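Local structure of pumilio homolog 23 (Arabidopsis thaliana, 5WZK) at residues A[341-346]-A[403-408]. The protein binds RNA sequence-specifically through its pumilio repeats, recognising 18S rRNA, and probably regulates the translation and stability of target mRNAs. Residues are numbered along the deposited sequence.
Sequences ENKCCE and FSSDHI
Residues 341-346 form the first turn and a half of helix 341-352 in the all-helical pumilio-repeat superhelix; 403-408, joining helices 391-400 and 409-416, is extended at Phe403 and Ser404, then turns helically through 405-407 to Ile408, the N-cap of the next helix. Ser404 O accepts a hydrogen bond from His407 N (3.0 Å). The CA atoms of Asn342 and His407 lie 5.3 Å apart, those of Cys345 and Ile408 6.6 Å. Glu341 and Cys345, one helical turn apart, both point toward the loop. Small, polarisable Cys345 (chi1 m) suits this buried spot between Phe403 and Ile408, its SG 4.0 Å obliquely from the Phe403 ring centroid and 3.7 Å from Ile408 CG2. Phe403 also packs on helix 324-337, so the loop lies against both that helix and 341-352; the nearest atom of the contact is about 15 Å from the bound RNA. Imidazole suits position 407, serving two partners: Glu341 CB makes a CH-pi contact over its face (3.9 Å to the centroid), while at the ring edge His407 ND1 donates a nearly linear hydrogen bond to Asn342 OD1, 2.6 Å away.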
loop_
_atom_site.group_PDB
_atom_site.type_symbol
_atom_site.label_atom_id
_atom_site.label_comp_id
_atom_site.label_asym_id
_atom_site.label_seq_id
_atom_site.Cartn_x
_atom_site.Cartn_y
_atom_site.Cartn_z
ATOM N N GLU A 341 21.242 15.715 -1.727
ATOM C CA GLU A 341 21.681 14.337 -1.549
ATOM C C GLU A 341 22.742 14.254 -0.463
ATOM O O GLU A 341 22.578 13.557 0.544
ATOM C CB GLU A 341 22.208 13.774 -2.869
ATOM C CG GLU A 341 21.190 13.731 -4.003
ATOM C CD GLU A 341 21.410 14.835 -5.021
ATOM O OE1 GLU A 341 21.698 15.985 -4.591
ATOM O OE2 GLU A 341 21.320 14.543 -6.244
ATOM N N ASN A 342 23.826 15.005 -0.630
ATOM C CA ASN A 342 24.898 14.941 0.349
ATOM C C ASN A 342 24.433 15.430 1.711
ATOM O O ASN A 342 24.698 14.792 2.741
ATOM C CB ASN A 342 26.087 15.749 -0.137
ATOM C CG ASN A 342 27.336 14.968 -0.065
ATOM O OD1 ASN A 342 27.679 14.258 -1.005
ATOM N ND2 ASN A 342 28.004 15.026 1.080
ATOM N N LYS A 343 23.740 16.567 1.744
ATOM C CA LYS A 343 23.246 17.039 3.030
ATOM C C LYS A 343 22.407 15.961 3.712
ATOM O O LYS A 343 22.556 15.720 4.916
ATOM C CB LYS A 343 22.471 18.345 2.841
ATOM C CG LYS A 343 23.359 19.588 2.794
ATOM C CD LYS A 343 22.729 20.719 1.987
ATOM C CE LYS A 343 23.618 21.966 1.944
ATOM N NZ LYS A 343 23.720 22.613 3.290
ATOM N N CYS A 344 21.585 15.245 2.936
ATOM C CA CYS A 344 20.717 14.209 3.490
ATOM C C CYS A 344 21.524 13.081 4.104
ATOM O O CYS A 344 21.335 12.724 5.274
ATOM C CB CYS A 344 19.802 13.653 2.405
ATOM S SG CYS A 344 18.223 14.422 2.423
ATOM N N CYS A 345 22.404 12.479 3.306
ATOM C CA CYS A 345 23.251 11.404 3.808
ATOM C C CYS A 345 24.019 11.833 5.047
ATOM O O CYS A 345 23.970 11.148 6.074
ATOM C CB CYS A 345 24.199 10.949 2.716
ATOM S SG CYS A 345 23.309 10.285 1.324
ATOM N N GLU A 346 24.698 12.989 4.984
ATOM C CA GLU A 346 25.470 13.450 6.138
ATOM C C GLU A 346 24.584 13.678 7.350
ATOM O O GLU A 346 24.945 13.286 8.466
ATOM C CB GLU A 346 26.245 14.725 5.811
ATOM C CG GLU A 346 27.482 14.491 4.945
ATOM C CD GLU A 346 28.292 13.259 5.366
ATOM O OE1 GLU A 346 28.572 13.098 6.598
ATOM O OE2 GLU A 346 28.633 12.463 4.441
ATOM N N PHE A 403 21.617 6.294 -3.865
ATOM C CA PHE A 403 22.500 7.403 -4.181
ATOM C C PHE A 403 23.762 6.888 -4.860
ATOM O O PHE A 403 24.119 5.708 -4.764
ATOM C CB PHE A 403 22.903 8.171 -2.919
ATOM C CG PHE A 403 21.815 9.023 -2.321
ATOM C CD1 PHE A 403 21.234 10.046 -3.042
ATOM C CD2 PHE A 403 21.415 8.822 -1.008
ATOM C CE1 PHE A 403 20.251 10.827 -2.479
ATOM C CE2 PHE A 403 20.447 9.615 -0.430
ATOM C CZ PHE A 403 19.862 10.615 -1.167
ATOM N N SER A 404 24.466 7.798 -5.527
ATOM C CA SER A 404 25.747 7.423 -6.108
ATOM C C SER A 404 26.822 7.343 -5.020
ATOM O O SER A 404 26.723 7.969 -3.962
ATOM C CB SER A 404 26.159 8.411 -7.199
ATOM O OG SER A 404 26.568 9.652 -6.644
ATOM N N SER A 405 27.876 6.574 -5.311
ATOM C CA SER A 405 28.927 6.308 -4.332
ATOM C C SER A 405 29.559 7.574 -3.762
ATOM O O SER A 405 30.100 7.518 -2.654
ATOM C CB SER A 405 30.008 5.420 -4.954
ATOM O OG SER A 405 30.345 5.851 -6.259
ATOM N N ASP A 406 29.476 8.709 -4.474
ATOM C CA ASP A 406 30.027 9.975 -3.975
ATOM C C ASP A 406 29.451 10.357 -2.619
ATOM O O ASP A 406 30.155 10.935 -1.784
ATOM C CB ASP A 406 29.730 11.115 -4.950
ATOM C CG ASP A 406 30.225 10.839 -6.324
ATOM O OD1 ASP A 406 31.450 10.654 -6.479
ATOM O OD2 ASP A 406 29.386 10.798 -7.250
ATOM N N HIS A 407 28.162 10.090 -2.402
ATOM C CA HIS A 407 27.442 10.610 -1.249
ATOM C C HIS A 407 27.420 9.659 -0.063
ATOM O O HIS A 407 27.004 10.067 1.024
ATOM C CB HIS A 407 25.984 10.941 -1.630
ATOM C CG HIS A 407 25.846 11.835 -2.830
ATOM N ND1 HIS A 407 26.368 13.111 -2.880
ATOM C CD2 HIS A 407 25.224 11.640 -4.019
ATOM C CE1 HIS A 407 26.090 13.654 -4.051
ATOM N NE2 HIS A 407 25.389 12.786 -4.759
ATOM N N ILE A 408 27.826 8.405 -0.230
ATOM C CA ILE A 408 27.514 7.410 0.792
ATOM C C ILE A 408 28.745 6.615 1.211
ATOM O O ILE A 408 28.640 5.438 1.585
ATOM C CB ILE A 408 26.406 6.458 0.305
ATOM C CG1 ILE A 408 26.830 5.785 -1.004
ATOM C CG2 ILE A 408 25.097 7.212 0.160
ATOM C CD1 ILE A 408 25.937 4.644 -1.407
#